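Local coordinates for zinc phosphodiesterase ELAC protein 1 (Homo sapiens, PDB 3ZWF) that cleaves RNA as a zinc-dependent phosphodiesterase, acting in tRNA repair by removing a 2',3'-cyclic phosphate and showing some tRNA 3'-processing endonuclease activity, at residues E29-D34 against E169-K174; H62-F67 against L309-Q314; E90-V95 against Y163-D168; T124-P129 against G254-G259; A279-A284 against P292-T297. One frame throughout, in Å; residues are numbered along the deposited sequence.

Contact 1. Residues E29-D34 against E169-K174; sequences ECWLFD and EQFVVK
The indole of W31 spans the gap between the two facing β-sheets of the metallo-β-lactamase sandwich and meets F171 and V173 of the opposite sheet. The backbones stay far apart, with the CA atoms of W31 and V173 separated by 11.5 Å, so side chains alone make the contact. Strand 29-33 sends W31 inward with CG anti to the carbonyl carbon (chi1 -59°), which carries the six-membered ring deep between the layers. Its outer corner does the touching: W31 CH2 lies 3.7 Å from F171 CD2, over one face of the phenyl ring and displaced toward its rim. The two rings form a T-shaped (edge-to-face) pair, with centroids 5.0 Å apart and planes inclined at 64°; the indole supplies the edge and the phenylalanine the face. Next to this corner, W31 CZ3 rests 3.7 Å from V173 CG2. That methyl is the branch of V173 anti to the carbonyl carbon, and the valine and the indole run past each other in opposite directions. V189 of strand 184-191 also packs against W31 and F171, while F166 meets the indole with its ring nearly perpendicular. The polar side of the indole is satisfied within its own strand, by an acid two residues earlier that also bonds to T54 OG1. This second partner probably steadies the carboxylate, and the indole bond restrains the ring's rotation: W31 NE1 donates to E29 OE2 over 2.9 Å at 164°, within the indole plane but from above the carboxylate plane.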
# COMPACT_ATOMS: atom_id res chain seq x y z
N GLU A 29 21.20 11.07 -7.57
CA GLU A 29 20.24 10.22 -8.30
C GLU A 29 19.93 8.93 -7.53
O GLU A 29 20.86 8.16 -7.21
CB GLU A 29 20.76 9.88 -9.71
CG GLU A 29 19.92 8.81 -10.43
CD GLU A 29 20.09 8.81 -11.94
OE1 GLU A 29 20.88 9.63 -12.46
OE2 GLU A 29 19.43 7.98 -12.62
N CYS A 30 18.63 8.70 -7.24
CA CYS A 30 18.15 7.56 -6.46
C CYS A 30 17.48 6.51 -7.32
O CYS A 30 16.57 6.82 -8.10
CB CYS A 30 17.17 7.99 -5.32
SG CYS A 30 17.92 8.94 -4.03
N TRP A 31 17.90 5.26 -7.15
CA TRP A 31 17.22 4.10 -7.72
C TRP A 31 16.61 3.23 -6.61
O TRP A 31 17.30 2.82 -5.66
CB TRP A 31 18.13 3.21 -8.58
CG TRP A 31 18.76 3.87 -9.73
CD1 TRP A 31 18.45 5.08 -10.28
CD2 TRP A 31 19.81 3.31 -10.55
NE1 TRP A 31 19.27 5.33 -11.37
CE2 TRP A 31 20.13 4.26 -11.54
CE3 TRP A 31 20.52 2.12 -10.51
CZ2 TRP A 31 21.11 4.05 -12.49
CZ3 TRP A 31 21.53 1.91 -11.44
CH2 TRP A 31 21.81 2.87 -12.41
N LEU A 32 15.32 2.97 -6.72
CA LEU A 32 14.62 2.16 -5.74
C LEU A 32 14.48 0.71 -6.20
O LEU A 32 14.02 0.42 -7.31
CB LEU A 32 13.22 2.77 -5.49
CG LEU A 32 12.26 2.02 -4.54
CD1 LEU A 32 12.78 1.99 -3.13
CD2 LEU A 32 10.87 2.69 -4.59
N PHE A 33 14.83 -0.20 -5.31
CA PHE A 33 14.73 -1.63 -5.53
C PHE A 33 13.68 -2.16 -4.56
O PHE A 33 13.88 -2.18 -3.34
CB PHE A 33 16.09 -2.32 -5.30
CG PHE A 33 17.09 -2.00 -6.35
CD1 PHE A 33 17.84 -0.83 -6.28
CD2 PHE A 33 17.26 -2.84 -7.46
CE1 PHE A 33 18.79 -0.52 -7.30
CE2 PHE A 33 18.16 -2.51 -8.47
CZ PHE A 33 18.93 -1.35 -8.39
N ASP A 34 12.55 -2.54 -5.16
CA ASP A 34 11.32 -2.98 -4.49
C ASP A 34 10.59 -1.84 -3.77
O ASP A 34 11.15 -0.79 -3.45
CB ASP A 34 11.54 -4.21 -3.60
CG ASP A 34 11.74 -5.53 -4.44
OD1 ASP A 34 11.37 -5.51 -5.60
OD2 ASP A 34 12.21 -6.54 -3.91
N GLU A 169 27.12 5.25 -20.55
CA GLU A 169 28.50 5.57 -20.27
C GLU A 169 28.86 5.41 -18.79
O GLU A 169 30.02 5.17 -18.45
CB GLU A 169 28.81 7.00 -20.72
CG GLU A 169 30.31 7.28 -20.84
CD GLU A 169 30.71 7.85 -22.20
OE1 GLU A 169 29.89 7.80 -23.14
OE2 GLU A 169 31.85 8.34 -22.31
N GLN A 170 27.86 5.51 -17.93
CA GLN A 170 28.05 5.46 -16.48
C GLN A 170 27.82 4.07 -15.89
O GLN A 170 28.56 3.62 -15.03
CB GLN A 170 27.12 6.47 -15.81
N PHE A 171 26.77 3.39 -16.35
CA PHE A 171 26.33 2.13 -15.75
C PHE A 171 25.93 1.09 -16.78
O PHE A 171 25.41 1.42 -17.84
CB PHE A 171 25.11 2.35 -14.84
CG PHE A 171 25.38 3.21 -13.66
CD1 PHE A 171 26.08 2.72 -12.57
CD2 PHE A 171 24.93 4.53 -13.63
CE1 PHE A 171 26.34 3.54 -11.47
CE2 PHE A 171 25.17 5.35 -12.53
CZ PHE A 171 25.88 4.86 -11.45
N VAL A 172 26.13 -0.17 -16.42
CA VAL A 172 25.44 -1.28 -17.10
C VAL A 172 24.62 -1.99 -16.05
O VAL A 172 25.17 -2.42 -15.02
CB VAL A 172 26.41 -2.31 -17.71
CG1 VAL A 172 25.63 -3.27 -18.60
CG2 VAL A 172 27.45 -1.63 -18.50
N VAL A 173 23.31 -2.09 -16.29
CA VAL A 173 22.39 -2.76 -15.38
C VAL A 173 21.67 -3.92 -16.07
O VAL A 173 21.14 -3.79 -17.18
CB VAL A 173 21.38 -1.78 -14.74
CG1 VAL A 173 20.46 -2.49 -13.75
CG2 VAL A 173 22.14 -0.66 -14.06
N LYS A 174 21.72 -5.08 -15.41
CA LYS A 174 21.16 -6.32 -15.94
C LYS A 174 20.34 -7.00 -14.88
O LYS A 174 20.55 -6.74 -13.69
CB LYS A 174 22.27 -7.27 -16.42
CG LYS A 174 23.05 -6.73 -17.58
CD LYS A 174 24.18 -7.64 -17.98
CE LYS A 174 24.78 -7.12 -19.26
NZ LYS A 174 25.95 -7.96 -19.56

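Contact 2. Residues H62-F67 against L309-Q314. With ZN (zinc ion), chain D; ZN (zinc ion), chain E.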
# COMPACT_ATOMS: atom_id res chain seq x y z
N HIS A 62 5.14 -10.22 -5.63
CA HIS A 62 4.53 -10.48 -4.32
C HIS A 62 4.28 -9.13 -3.70
O HIS A 62 5.05 -8.22 -3.86
CB HIS A 62 5.41 -11.33 -3.43
CG HIS A 62 5.25 -12.79 -3.67
ND1 HIS A 62 6.20 -13.70 -3.28
CD2 HIS A 62 4.23 -13.49 -4.20
CE1 HIS A 62 5.77 -14.91 -3.57
NE2 HIS A 62 4.58 -14.81 -4.16
N GLY A 63 3.16 -8.98 -3.00
CA GLY A 63 2.73 -7.68 -2.57
C GLY A 63 3.68 -6.88 -1.68
O GLY A 63 3.72 -5.64 -1.76
N ASP A 64 4.48 -7.58 -0.88
CA ASP A 64 5.47 -6.97 0.00
C ASP A 64 6.66 -6.37 -0.76
O ASP A 64 7.54 -5.77 -0.15
CB ASP A 64 6.02 -7.94 1.11
CG ASP A 64 6.48 -9.26 0.59
OD1 ASP A 64 5.79 -9.92 -0.23
OD2 ASP A 64 7.59 -9.65 1.02
N HIS A 65 6.64 -6.53 -2.09
CA HIS A 65 7.63 -5.91 -2.97
C HIS A 65 7.07 -4.88 -3.95
O HIS A 65 7.87 -4.28 -4.70
CB HIS A 65 8.43 -7.04 -3.68
CG HIS A 65 9.05 -7.99 -2.71
ND1 HIS A 65 10.39 -7.98 -2.40
CD2 HIS A 65 8.48 -8.94 -1.92
CE1 HIS A 65 10.62 -8.89 -1.47
NE2 HIS A 65 9.47 -9.48 -1.16
N PHE A 66 5.75 -4.71 -4.04
CA PHE A 66 5.20 -3.75 -4.99
C PHE A 66 3.90 -3.04 -4.63
O PHE A 66 3.54 -2.08 -5.28
CB PHE A 66 5.05 -4.32 -6.41
CG PHE A 66 3.86 -5.17 -6.64
CD1 PHE A 66 3.85 -6.49 -6.24
CD2 PHE A 66 2.73 -4.67 -7.30
CE1 PHE A 66 2.72 -7.29 -6.45
CE2 PHE A 66 1.62 -5.49 -7.54
CZ PHE A 66 1.64 -6.81 -7.11
N PHE A 67 3.22 -3.48 -3.57
CA PHE A 67 1.94 -2.86 -3.22
C PHE A 67 2.10 -1.39 -2.84
O PHE A 67 1.10 -0.65 -2.86
CB PHE A 67 1.21 -3.60 -2.09
CG PHE A 67 0.49 -4.84 -2.48
CD1 PHE A 67 0.32 -5.24 -3.79
CD2 PHE A 67 0.02 -5.67 -1.48
CE1 PHE A 67 -0.35 -6.42 -4.08
CE2 PHE A 67 -0.65 -6.86 -1.78
CZ PHE A 67 -0.81 -7.23 -3.07
N LEU A 309 22.39 -9.24 4.58
CA LEU A 309 21.18 -10.07 4.69
C LEU A 309 20.00 -9.19 5.08
O LEU A 309 20.15 -8.23 5.85
CB LEU A 309 21.40 -11.16 5.75
CG LEU A 309 22.57 -12.15 5.42
CD1 LEU A 309 22.60 -13.22 6.46
CD2 LEU A 309 22.40 -12.75 4.04
N THR A 310 18.88 -9.53 4.48
CA THR A 310 17.65 -8.75 4.69
C THR A 310 16.46 -9.65 4.50
O THR A 310 16.58 -10.87 4.43
CB THR A 310 17.65 -7.51 3.77
OG1 THR A 310 16.63 -6.57 4.17
CG2 THR A 310 17.46 -7.90 2.30
N HIS A 311 15.26 -9.05 4.55
CA HIS A 311 14.00 -9.81 4.40
C HIS A 311 13.86 -10.86 5.48
O HIS A 311 13.56 -12.01 5.21
CB HIS A 311 13.88 -10.43 3.00
CG HIS A 311 12.50 -10.86 2.60
ND1 HIS A 311 12.01 -12.12 2.82
CD2 HIS A 311 11.56 -10.21 1.86
CE1 HIS A 311 10.79 -12.22 2.31
NE2 HIS A 311 10.52 -11.09 1.69
N PHE A 312 13.99 -10.41 6.72
CA PHE A 312 13.85 -11.26 7.88
C PHE A 312 12.40 -11.50 8.32
O PHE A 312 11.59 -10.60 8.28
CB PHE A 312 14.61 -10.64 9.04
CG PHE A 312 16.10 -10.46 8.80
CD1 PHE A 312 16.91 -11.56 8.75
CD2 PHE A 312 16.66 -9.19 8.65
CE1 PHE A 312 18.27 -11.41 8.50
CE2 PHE A 312 18.02 -9.02 8.41
CZ PHE A 312 18.83 -10.12 8.38
N SER A 313 12.11 -12.75 8.66
CA SER A 313 10.82 -13.12 9.22
C SER A 313 10.45 -12.13 10.34
O SER A 313 11.28 -11.76 11.19
CB SER A 313 10.86 -14.55 9.77
OG SER A 313 9.61 -14.89 10.39
N GLN A 314 9.17 -11.71 10.30
CA GLN A 314 8.69 -10.73 11.27
C GLN A 314 8.46 -11.41 12.64
O GLN A 314 8.21 -12.61 12.73
CB GLN A 314 7.40 -10.08 10.78
CG GLN A 314 7.51 -9.19 9.59
CD GLN A 314 8.12 -7.82 9.83
OE1 GLN A 314 8.65 -7.53 10.90
NE2 GLN A 314 8.09 -6.98 8.78
ZN ZN D . 8.94 -11.13 0.17
ZN ZN E . 8.08 -13.38 -2.28
O HOH W 1 7.39 -11.75 -1.22
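D64 and H311 are 10.0 Å apart at their CA atoms, each on a loop, one between strand 53-57 and helix 69-79 and the other just beyond strand 306-310, and their side chains close the distance on a zinc ion. The first loop carries the HxHxDH signature of the metallo-β-lactamase fold. Three protein ligands of the chain D zinc come from this contact: D64 OD2, H65 NE2 and H311 NE2, each 2.2 Å from the metal; D251 is the fourth. The aspartate CG sits between its backbone N and carbonyl carbon (chi1 50°), which brings OD2 to the zinc beside H311; that oxygen lies at the edge of the H311 ring, near its plane. The H65 and H311 rings meet rim to rim, with planes 26° apart. Second-shell bonds fix their rotation: H65 ND1 is held by D34 OD2 and H311 ND1 by T275 OG1, so each ring is gripped at both nitrogens. H62 instead turns ND1 to the chain E zinc, 2.2 Å away, where H60, H180 and the bridging D251 complete the protein ligands. A phosphate ion, probably from the crystallisation liquor, lies close to H311 and may mark the pocket; S108 of the second subunit packs on H62. Between the metals sits a shared water, its oxygen 2.2 Å from the chain D zinc and 2.1 Å from the chain E zinc.

Contact 3. Residues E90-V95 against Y163-D168; sequences EIYGPV and YLLFDD
Y92 meets L165 and F166 across the space between two sheets, and these three residues bury most of the surface. Strands 90-94 and 163-167 run nearly antiparallel, at 171°, but their axes stay 9.8 Å apart, so only side chains meet. The phenol of Y92 points into the gap. One flank lies along L165, with Y92 CE2 3.9 Å from L165 CB and both leucine methyls near Y92 CD2, the two side chains sliding past each other in opposite directions. The far end of the phenol is taken by F166: Y92 OH is 3.3 Å from F166 CD1, and the ring planes, inclined at 41°, form neither a stack nor a T-shape. F166 reaches it with CG between its backbone N and carbonyl carbon (chi1 55°). L165 and F166 can both face inward because they form a classic beta bulge opposite V173, so two consecutive side chains share the same side of the strand. The phenol oxygen makes two hydrogen bonds. Y92 OH donates to E90 OE1 at 2.8 Å, from above the carboxylate plane. It also accepts from a water that makes a further, weak bond to L165 O. K55 ties the groups together, bridging E90 OE1 by a salt bridge and lying against the F166 ring as a cation-pi partner, which would favour a charged carboxylate here. F57 and H119 add further rings beside Y92. The two strands belong to the facing sheets of the metallo-β-lactamase αβ/βα sandwich, and these side chains pack in the interface between them.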
# COMPACT_ATOMS: atom_id res chain seq x y z
N GLU A 90 11.75 5.53 -14.99
CA GLU A 90 11.75 4.20 -15.59
C GLU A 90 11.49 3.14 -14.56
O GLU A 90 12.16 3.10 -13.51
CB GLU A 90 13.12 3.90 -16.24
CG GLU A 90 13.46 4.85 -17.31
CD GLU A 90 14.84 4.59 -17.91
OE1 GLU A 90 15.64 3.79 -17.35
OE2 GLU A 90 15.11 5.19 -18.95
N ILE A 91 10.55 2.26 -14.85
CA ILE A 91 10.19 1.19 -13.95
C ILE A 91 10.45 -0.14 -14.63
O ILE A 91 9.96 -0.38 -15.74
CB ILE A 91 8.70 1.31 -13.52
CG1 ILE A 91 8.46 2.68 -12.89
CG2 ILE A 91 8.34 0.16 -12.56
CD1 ILE A 91 6.99 2.96 -12.48
N TYR A 92 11.23 -0.98 -13.98
CA TYR A 92 11.52 -2.32 -14.48
C TYR A 92 10.91 -3.37 -13.59
O TYR A 92 11.09 -3.31 -12.37
CB TYR A 92 13.06 -2.52 -14.52
CG TYR A 92 13.75 -1.55 -15.46
CD1 TYR A 92 14.14 -0.29 -15.02
CD2 TYR A 92 14.07 -1.91 -16.78
CE1 TYR A 92 14.77 0.61 -15.88
CE2 TYR A 92 14.68 -1.01 -17.63
CZ TYR A 92 15.04 0.24 -17.17
OH TYR A 92 15.65 1.12 -18.07
N GLY A 93 10.19 -4.33 -14.14
CA GLY A 93 9.68 -5.43 -13.31
C GLY A 93 9.03 -6.51 -14.13
O GLY A 93 9.06 -6.46 -15.37
N PRO A 94 8.53 -7.55 -13.47
CA PRO A 94 7.96 -8.64 -14.20
C PRO A 94 6.74 -8.29 -15.04
O PRO A 94 6.01 -7.38 -14.71
CB PRO A 94 7.60 -9.66 -13.12
CG PRO A 94 8.35 -9.26 -11.93
CD PRO A 94 8.51 -7.80 -12.01
N VAL A 95 6.54 -9.04 -16.11
CA VAL A 95 5.29 -8.99 -16.87
C VAL A 95 4.09 -8.95 -15.92
O VAL A 95 3.97 -9.79 -15.03
CB VAL A 95 5.16 -10.20 -17.84
CG1 VAL A 95 3.73 -10.28 -18.46
CG2 VAL A 95 6.19 -10.09 -18.92
N TYR A 163 19.07 -10.41 -18.65
CA TYR A 163 18.23 -9.41 -19.28
C TYR A 163 18.99 -8.09 -19.25
O TYR A 163 19.38 -7.63 -18.17
CB TYR A 163 16.92 -9.19 -18.52
CG TYR A 163 16.09 -10.44 -18.30
CD1 TYR A 163 16.40 -11.33 -17.28
CD2 TYR A 163 14.95 -10.70 -19.06
CE1 TYR A 163 15.64 -12.47 -17.07
CE2 TYR A 163 14.20 -11.86 -18.85
CZ TYR A 163 14.56 -12.72 -17.85
OH TYR A 163 13.83 -13.86 -17.64
N LEU A 164 19.14 -7.45 -20.42
CA LEU A 164 19.80 -6.14 -20.47
C LEU A 164 18.77 -5.08 -20.18
O LEU A 164 17.79 -4.94 -20.89
CB LEU A 164 20.47 -5.88 -21.83
CG LEU A 164 21.27 -4.56 -21.92
CD1 LEU A 164 22.33 -4.45 -20.80
CD2 LEU A 164 21.89 -4.40 -23.30
N LEU A 165 18.96 -4.36 -19.07
CA LEU A 165 18.02 -3.30 -18.72
C LEU A 165 18.47 -2.00 -19.41
O LEU A 165 17.71 -1.40 -20.19
CB LEU A 165 17.86 -3.18 -17.22
CG LEU A 165 17.42 -4.48 -16.53
CD1 LEU A 165 16.94 -4.24 -15.05
CD2 LEU A 165 16.32 -5.24 -17.35
N PHE A 166 19.71 -1.60 -19.16
CA PHE A 166 20.32 -0.47 -19.88
C PHE A 166 21.82 -0.48 -19.76
O PHE A 166 22.38 -1.07 -18.84
CB PHE A 166 19.74 0.88 -19.47
CG PHE A 166 19.80 1.16 -17.99
CD1 PHE A 166 18.79 0.76 -17.16
CD2 PHE A 166 20.91 1.80 -17.43
CE1 PHE A 166 18.83 1.03 -15.80
CE2 PHE A 166 20.99 2.06 -16.09
CZ PHE A 166 19.95 1.67 -15.25
N ASP A 167 22.46 0.14 -20.75
CA ASP A 167 23.89 0.22 -20.85
C ASP A 167 24.28 1.59 -21.37
O ASP A 167 24.22 1.83 -22.58
CB ASP A 167 24.40 -0.85 -21.83
CG ASP A 167 25.89 -1.05 -21.73
OD1 ASP A 167 26.56 -0.10 -21.28
OD2 ASP A 167 26.40 -2.13 -22.10
N ASP A 168 24.66 2.49 -20.48
CA ASP A 168 25.19 3.80 -20.91
C ASP A 168 26.65 4.00 -20.49
O ASP A 168 27.36 3.05 -20.15
CB ASP A 168 24.26 4.94 -20.45
CG ASP A 168 24.11 5.03 -18.95
OD1 ASP A 168 25.09 4.78 -18.20
OD2 ASP A 168 23.00 5.39 -18.50
O HOH W 2 15.83 1.48 -20.78

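Contact 4. Residues T124-P129 against G254-G259; sequences TADQCP and GVVGDG
V256 is the residue on which this contact turns, its two methyls set against D126 and Q127 of the loop that follows strand 116-121 in the metallo-β-lactamase fold. On the buried side, V256 CG2 lies 4.1 Å from Q127 CG and 4.0 Å from D126 O, while R177 of strand 171-179 touches both V256 and Q127. The valine sits just past the short strand 254-255. Q127, a buried residue, has an extended side chain whose amide is held at both ends. Its OE1 takes T124 N at 2.9 Å on a lone pair in the carbonyl plane, closing the 3-10 turn 125-127 on itself; NE2 donates to L178 O, which, with the backbone bond between Q127 and H180, joins the turn to strand 171-179 and the residue after it. The other side faces solvent, yet it holds the nearest approach: V256 CG1 meets the carboxylate of exposed D126 by van der Waals contact, 3.8 Å from D126 OD2. D126 gets there with CG between its backbone N and carbonyl carbon (chi1 62°), which also brings its other oxygen back over the turn. T124 OG1, itself bonded to R177 NH1, donates to that D126 OD1 over 2.6 Å, nearly in line with the C-O bond.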
# COMPACT_ATOMS: atom_id res chain seq x y z
N THR A 124 10.94 -17.14 -17.14
CA THR A 124 10.85 -18.49 -17.67
C THR A 124 10.13 -19.36 -16.63
O THR A 124 10.17 -19.08 -15.43
CB THR A 124 12.19 -19.06 -18.09
OG1 THR A 124 13.05 -19.19 -16.96
CG2 THR A 124 12.82 -18.17 -19.16
N ALA A 125 9.51 -20.42 -17.13
CA ALA A 125 8.64 -21.30 -16.33
C ALA A 125 9.43 -22.03 -15.22
O ALA A 125 8.88 -22.36 -14.17
CB ALA A 125 7.94 -22.33 -17.25
N ASP A 126 10.73 -22.25 -15.46
CA ASP A 126 11.57 -22.97 -14.48
C ASP A 126 12.07 -22.08 -13.32
O ASP A 126 12.91 -22.49 -12.56
CB ASP A 126 12.73 -23.74 -15.14
CG ASP A 126 13.73 -22.84 -15.88
OD1 ASP A 126 13.44 -21.65 -16.12
OD2 ASP A 126 14.81 -23.33 -16.27
N GLN A 127 11.51 -20.88 -13.20
CA GLN A 127 11.80 -19.98 -12.10
C GLN A 127 10.86 -20.22 -10.93
O GLN A 127 10.98 -19.56 -9.92
CB GLN A 127 11.64 -18.53 -12.52
CG GLN A 127 12.78 -18.06 -13.43
CD GLN A 127 12.71 -16.57 -13.68
OE1 GLN A 127 12.30 -16.14 -14.76
NE2 GLN A 127 13.10 -15.76 -12.67
N CYS A 128 9.90 -21.12 -11.09
CA CYS A 128 9.02 -21.43 -9.98
C CYS A 128 8.50 -22.86 -10.10
O CYS A 128 8.72 -23.50 -11.11
CB CYS A 128 7.89 -20.41 -9.92
SG CYS A 128 6.84 -20.38 -11.34
N PRO A 129 7.81 -23.37 -9.07
CA PRO A 129 7.47 -24.79 -9.11
C PRO A 129 6.45 -25.13 -10.19
O PRO A 129 5.68 -24.27 -10.62
CB PRO A 129 6.89 -25.06 -7.71
CG PRO A 129 7.48 -24.00 -6.86
CD PRO A 129 7.53 -22.80 -7.74
N GLY A 254 17.22 -20.04 -4.56
CA GLY A 254 18.36 -20.33 -5.43
C GLY A 254 18.32 -19.51 -6.71
O GLY A 254 17.38 -18.74 -6.96
N VAL A 255 19.37 -19.67 -7.52
CA VAL A 255 19.53 -18.95 -8.77
C VAL A 255 19.31 -19.97 -9.88
O VAL A 255 19.73 -21.12 -9.74
CB VAL A 255 20.98 -18.34 -8.88
CG1 VAL A 255 21.21 -17.67 -10.24
CG2 VAL A 255 21.24 -17.38 -7.74
N VAL A 256 18.72 -19.55 -10.99
CA VAL A 256 18.40 -20.45 -12.06
C VAL A 256 19.53 -20.39 -13.07
O VAL A 256 19.75 -19.35 -13.70
CB VAL A 256 17.10 -20.12 -12.78
CG1 VAL A 256 16.83 -21.15 -13.87
CG2 VAL A 256 16.01 -20.08 -11.82
N GLY A 257 20.26 -21.49 -13.15
CA GLY A 257 21.40 -21.61 -14.07
C GLY A 257 22.55 -20.70 -13.68
O GLY A 257 22.65 -20.28 -12.53
N ASP A 258 23.39 -20.37 -14.67
CA ASP A 258 24.69 -19.67 -14.43
C ASP A 258 24.70 -18.14 -14.72
O ASP A 258 25.64 -17.43 -14.37
CB ASP A 258 25.83 -20.36 -15.20
N GLY A 259 23.62 -17.61 -15.29
CA GLY A 259 23.52 -16.15 -15.50
C GLY A 259 23.81 -15.31 -14.25
O GLY A 259 24.44 -14.25 -14.30

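Contact 5. Residues A279-A284 against P292-T297; sequences AQMDKA and PQMAAT
M281 and M294 interlock thioether chains across the gap between two short helices. M281 CG lies 3.9 Å from M294 SD, and M281 CE returns the contact at 4.1 Å from M294 CG, so M281 engages with both its CG and its terminal methyl, M294 with CG and SD, and the chains cross obliquely. The bend of M281 at its last torsion (chi3 -67°) lays CE against M294 CG. Toward solvent, M281 CE also brushes Q293 CB at 4.4 Å, where the end of the glutamine leads away. The next shell sets these residues in place. Q280 stands at the N-cap position of helix 281-286, and its carbonyl oxygen receives A284 N at 2.8 Å in the first turn. In the other helix Q293 O takes two donors from opposite faces of its plane, T297 N at 3.0 Å and T297 OG1 at 2.9 Å, while D278 OD1 bonds to Q293 N at its start. T291, in the link between the helices, packs against M281 and A284. The pair lies at the surface of the sandwich: helix 292-301 rests through P292 and A295 on L309 of strand 306-310, and helix 281-286 packs against it through the methionines.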
# COMPACT_ATOMS: atom_id res chain seq x y z
N ALA A 279 18.14 -23.60 10.95
CA ALA A 279 17.39 -24.74 11.49
C ALA A 279 16.03 -24.93 10.78
O ALA A 279 15.45 -26.01 10.80
CB ALA A 279 17.19 -24.56 12.98
N GLN A 280 15.54 -23.88 10.15
CA GLN A 280 14.26 -23.94 9.37
C GLN A 280 14.47 -23.96 7.85
O GLN A 280 13.61 -23.49 7.08
CB GLN A 280 13.35 -22.79 9.74
CG GLN A 280 13.08 -22.67 11.24
CD GLN A 280 11.95 -21.72 11.56
OE1 GLN A 280 12.15 -20.62 12.08
NE2 GLN A 280 10.76 -22.13 11.24
N MET A 281 15.59 -24.53 7.42
CA MET A 281 15.95 -24.55 6.01
C MET A 281 14.88 -25.25 5.17
O MET A 281 14.56 -24.77 4.09
CB MET A 281 17.29 -25.24 5.78
CG MET A 281 17.83 -25.04 4.38
SD MET A 281 19.50 -25.67 4.16
CE MET A 281 20.46 -24.56 5.20
N ASP A 282 14.34 -26.36 5.67
CA ASP A 282 13.29 -27.09 4.93
C ASP A 282 12.06 -26.21 4.70
O ASP A 282 11.57 -26.10 3.58
CB ASP A 282 12.89 -28.38 5.65
CG ASP A 282 13.95 -29.45 5.58
OD1 ASP A 282 14.86 -29.35 4.73
OD2 ASP A 282 13.88 -30.41 6.38
N LYS A 283 11.59 -25.55 5.76
CA LYS A 283 10.50 -24.61 5.64
C LYS A 283 10.83 -23.43 4.71
O LYS A 283 10.01 -23.04 3.87
CB LYS A 283 10.08 -24.07 7.01
CG LYS A 283 8.90 -23.13 6.94
CD LYS A 283 8.41 -22.75 8.34
CE LYS A 283 7.18 -21.92 8.29
NZ LYS A 283 7.46 -20.54 7.79
N ALA A 284 12.05 -22.91 4.83
CA ALA A 284 12.49 -21.81 3.95
C ALA A 284 12.38 -22.21 2.47
O ALA A 284 11.75 -21.53 1.66
CB ALA A 284 13.93 -21.35 4.30
N PRO A 292 20.53 -18.09 6.36
CA PRO A 292 21.83 -17.44 6.25
C PRO A 292 22.94 -18.30 5.64
O PRO A 292 23.77 -17.78 4.91
CB PRO A 292 22.17 -17.11 7.70
CG PRO A 292 20.81 -16.86 8.33
CD PRO A 292 19.94 -17.91 7.71
N GLN A 293 22.92 -19.60 5.92
CA GLN A 293 23.94 -20.48 5.33
C GLN A 293 23.81 -20.55 3.81
O GLN A 293 24.79 -20.63 3.09
CB GLN A 293 23.90 -21.87 5.94
CG GLN A 293 25.09 -22.77 5.48
CD GLN A 293 26.51 -22.17 5.65
OE1 GLN A 293 27.24 -21.96 4.63
NE2 GLN A 293 26.92 -21.95 6.90
N MET A 294 22.58 -20.48 3.30
CA MET A 294 22.37 -20.55 1.84
C MET A 294 22.89 -19.28 1.18
O MET A 294 23.58 -19.32 0.13
CB MET A 294 20.89 -20.76 1.49
CG MET A 294 20.34 -22.08 1.97
SD MET A 294 18.54 -22.15 1.93
CE MET A 294 18.22 -21.78 0.17
N ALA A 295 22.62 -18.15 1.83
CA ALA A 295 23.07 -16.86 1.34
C ALA A 295 24.61 -16.77 1.37
O ALA A 295 25.23 -16.31 0.41
CB ALA A 295 22.46 -15.72 2.14
N ALA A 296 25.18 -17.24 2.47
CA ALA A 296 26.63 -17.20 2.71
C ALA A 296 27.37 -18.05 1.67
O ALA A 296 28.43 -17.67 1.17
CB ALA A 296 26.95 -17.68 4.13
N THR A 297 26.79 -19.19 1.35
CA THR A 297 27.36 -20.11 0.39
C THR A 297 27.35 -19.46 -1.00
O THR A 297 28.35 -19.54 -1.76
CB THR A 297 26.58 -21.43 0.39
OG1 THR A 297 26.78 -22.10 1.63
CG2 THR A 297 27.08 -22.37 -0.74

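Overall arrangement
Contacts 1 and 3 lie only 9 Å apart between centres and share the hairpin of strands 163-167 and 171-179, joined by backbone bonds of V173 to L165 and F166; both connect the two sheets of the sandwich. Contact 4 continues along this second sheet, since strand 254-255 also pairs with 171-179. Contact 2, about 20 Å from contact 1, lies at the zinc site, and D34 of contact 1 bonds to H65 there. Contacts 3, 4 and 5 all fall, in sequence, between its two segments, so the site draws together distant parts of the chain. Contact 5 lies outermost, linked to contact 2 through L309.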